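Local coordinates for protein TlmII (Streptoalloteichus hindustanus, PDB 4HVM) that takes part in tallysomycin biosynthesis, probably as a condensation-domain protein of the nonribosomal peptide synthetase type, at residues R390-I395 and S420-L424. Sequence-based numbering, arbitrary orientation.
Sequences READLI and SVGEL
The one-turn helix 391-394 packs against the C-terminal end of strand 417-424, with Glu-391 and Ala-392 both gripping the backbone of Glu-423. Glu-423 N donates to Glu-391 OE1 at 2.9 Å, and the bond is nearly straight at 173°. OE1 receives it on its anti lone pair, on the side away from OE2. The Glu-391 chain is extended, with CG anti to the backbone N (chi1 -173°), and this carries the carboxylate along the strand to that amide. OE2 hydrogen-bonds Tyr-151 OH, so both carboxylate oxygens are engaged. Ala-392 N, an amide of the first helical turn, donates to Glu-423 O at 3.0 Å; this bond is bent, 136° at the hydrogen. Ser-420 and Gly-422 hydrogen-bond through their backbones to strand 427-434, whereas Glu-423 turns its N and O to the opposite edge, where the helix meets them.

Condensation domains have two similar lobes set in a V. Strand 385-388, just before the helix, edges the sheet of one lobe, while strand 417-424 belongs to the large sheet of the other. The helix thus follows one sheet and leans on the other, so the contact joins the lobes. This is consistent with the crossover called the latch in this family.

Gly-422 presents no side chain to the helix, and its CA lies 4.2 Å from Ala-392 CA. Van der Waals contacts continue along the strand in both directions. Leu-424 CD1 makes an apolar contact with Ala-392 CB at 4.1 Å and sits 4.0 Å from Arg-390 CD, touching the aliphatic part of the arginine. At the other end, Ile-395 CD1 comes to 3.7 Å from Gly-422 CA, and its CG2 branch rests beside the hydroxyl of Ser-420.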
ATOM      1  N   ARG A 390       0.876  -4.303  15.580  1.00 25.84           N
ATOM      2  CA  ARG A 390      -0.207  -5.083  14.981  1.00 22.47           C
ATOM      3  C   ARG A 390      -0.424  -4.773  13.504  1.00 21.69           C
ATOM      4  O   ARG A 390      -1.560  -4.623  13.058  1.00 25.98           O
ATOM      5  CB  ARG A 390      -1.515  -4.865  15.753  1.00 27.17           C
ATOM      6  CG  ARG A 390      -1.485  -5.325  17.205  1.00 29.74           C
ATOM      7  CD  ARG A 390      -1.670  -6.832  17.330  1.00 36.36           C
ATOM      8  NE  ARG A 390      -1.703  -7.259  18.726  1.00 49.58           N
ATOM      9  CZ  ARG A 390      -2.807  -7.310  19.468  1.00 52.24           C
ATOM     10  NH1 ARG A 390      -3.976  -6.960  18.949  1.00 58.20           N
ATOM     11  NH2 ARG A 390      -2.740  -7.710  20.732  1.00 44.74           N
ATOM     12  N   GLU A 391       0.668  -4.666  12.752  1.00 21.71           N
ATOM     13  CA  GLU A 391       0.590  -4.316  11.338  1.00 26.37           C
ATOM     14  C   GLU A 391      -0.323  -5.260  10.557  1.00 32.49           C
ATOM     15  O   GLU A 391      -1.043  -4.834   9.657  1.00 44.40           O
ATOM     16  CB  GLU A 391       1.986  -4.289  10.711  1.00 19.18           C
ATOM     17  CG  GLU A 391       2.013  -3.763   9.285  1.00 19.84           C
ATOM     18  CD  GLU A 391       3.415  -3.713   8.708  1.00 28.62           C
ATOM     19  OE1 GLU A 391       4.106  -4.754   8.717  1.00 33.40           O
ATOM     20  OE2 GLU A 391       3.828  -2.626   8.249  1.00 30.76           O
ATOM     21  N   ALA A 392      -0.300  -6.537  10.926  1.00 28.79           N
ATOM     22  CA  ALA A 392      -1.126  -7.550  10.277  1.00 26.12           C
ATOM     23  C   ALA A 392      -2.620  -7.290  10.447  1.00 32.92           C
ATOM     24  O   ALA A 392      -3.420  -7.632   9.577  1.00 41.07           O
ATOM     25  CB  ALA A 392      -0.774  -8.926  10.802  1.00 29.21           C
ATOM     26  N   ASP A 393      -2.988  -6.688  11.572  1.00 33.61           N
ATOM     27  CA  ASP A 393      -4.392  -6.431  11.878  1.00 33.68           C
ATOM     28  C   ASP A 393      -4.849  -5.060  11.376  1.00 33.48           C
ATOM     29  O   ASP A 393      -6.039  -4.833  11.164  1.00 39.73           O
ATOM     30  CB  ASP A 393      -4.655  -6.563  13.382  1.00 33.58           C
ATOM     31  CG  ASP A 393      -4.505  -7.990  13.877  1.00 43.46           C
ATOM     32  OD1 ASP A 393      -4.734  -8.928  13.079  1.00 46.26           O
ATOM     33  OD2 ASP A 393      -4.167  -8.172  15.067  1.00 45.18           O
ATOM     34  N   LEU A 394      -3.900  -4.149  11.183  1.00 30.55           N
ATOM     35  CA  LEU A 394      -4.225  -2.811  10.710  1.00 17.86           C
ATOM     36  C   LEU A 394      -4.319  -2.765   9.191  1.00 27.67           C
ATOM     37  O   LEU A 394      -4.940  -1.866   8.632  1.00 29.82           O
ATOM     38  CB  LEU A 394      -3.206  -1.792  11.216  1.00 18.14           C
ATOM     39  CG  LEU A 394      -3.336  -1.418  12.688  1.00 18.83           C
ATOM     40  CD1 LEU A 394      -2.201  -0.504  13.118  1.00 19.23           C
ATOM     41  CD2 LEU A 394      -4.680  -0.757  12.941  1.00 18.81           C
ATOM     42  N   ILE A 395      -3.698  -3.734   8.525  1.00 25.71           N
ATOM     43  CA  ILE A 395      -3.818  -3.855   7.075  1.00 31.64           C
ATOM     44  C   ILE A 395      -5.220  -4.325   6.694  1.00 47.84           C
ATOM     45  O   ILE A 395      -5.607  -5.458   6.983  1.00 48.66           O
ATOM     46  CB  ILE A 395      -2.781  -4.832   6.492  1.00 16.60           C
ATOM     47  CG1 ILE A 395      -1.383  -4.225   6.574  1.00 16.73           C
ATOM     48  CG2 ILE A 395      -3.107  -5.156   5.050  1.00 22.48           C
ATOM     49  CD1 ILE A 395      -0.293  -5.149   6.088  1.00 51.72           C
ATOM     50  N   SER A 420      -1.978  -9.522   0.899  1.00 24.14           N
ATOM     51  CA  SER A 420      -1.136  -8.544   1.578  1.00 18.70           C
ATOM     52  C   SER A 420      -0.337  -9.197   2.703  1.00 21.78           C
ATOM     53  O   SER A 420      -0.755 -10.212   3.258  1.00 28.56           O
ATOM     54  CB  SER A 420      -1.990  -7.408   2.138  1.00 27.73           C
ATOM     55  OG  SER A 420      -1.175  -6.415   2.734  1.00 65.15           O
ATOM     56  N   VAL A 421       0.814  -8.620   3.037  1.00 15.23           N
ATOM     57  CA  VAL A 421       1.669  -9.183   4.083  1.00 15.26           C
ATOM     58  C   VAL A 421       2.008  -8.147   5.151  1.00 15.88           C
ATOM     59  O   VAL A 421       2.444  -7.044   4.832  1.00 25.77           O
ATOM     60  CB  VAL A 421       2.976  -9.753   3.500  1.00 15.46           C
ATOM     61  CG1 VAL A 421       3.722 -10.558   4.555  1.00 47.23           C
ATOM     62  CG2 VAL A 421       2.682 -10.625   2.295  1.00 20.46           C
ATOM     63  N   GLY A 422       1.811  -8.510   6.415  1.00 22.02           N
ATOM     64  CA  GLY A 422       2.072  -7.600   7.516  1.00 22.36           C
ATOM     65  C   GLY A 422       2.772  -8.269   8.684  1.00 23.20           C
ATOM     66  O   GLY A 422       2.585  -9.461   8.932  1.00 25.39           O
ATOM     67  N   GLU A 423       3.581  -7.496   9.403  1.00 24.95           N
ATOM     68  CA  GLU A 423       4.311  -8.009  10.558  1.00 18.93           C
ATOM     69  C   GLU A 423       3.387  -8.351  11.719  1.00 33.46           C
ATOM     70  O   GLU A 423       2.309  -7.776  11.864  1.00 37.66           O
ATOM     71  CB  GLU A 423       5.351  -6.994  11.041  1.00 55.66           C
ATOM     72  CG  GLU A 423       6.655  -6.973  10.260  1.00 60.23           C
ATOM     73  CD  GLU A 423       7.784  -6.323  11.043  1.00 64.42           C
ATOM     74  OE1 GLU A 423       8.831  -6.014  10.431  1.00 60.37           O
ATOM     75  OE2 GLU A 423       7.625  -6.127  12.270  1.00 66.46           O
ATOM     76  N   LEU A 424       3.830  -9.291  12.547  1.00 19.38           N
ATOM     77  CA  LEU A 424       3.148  -9.620  13.793  1.00 26.63           C
ATOM     78  C   LEU A 424       4.137 -10.318  14.713  1.00 30.95           C
ATOM     79  O   LEU A 424       4.374 -11.519  14.582  1.00 34.17           O
ATOM     80  CB  LEU A 424       1.951 -10.529  13.539  1.00 19.88           C
ATOM     81  CG  LEU A 424       0.978 -10.659  14.708  1.00 21.76           C
ATOM     82  CD1 LEU A 424       0.094  -9.424  14.817  1.00 22.69           C
ATOM     83  CD2 LEU A 424       0.152 -11.914  14.556  1.00 27.71           C
TER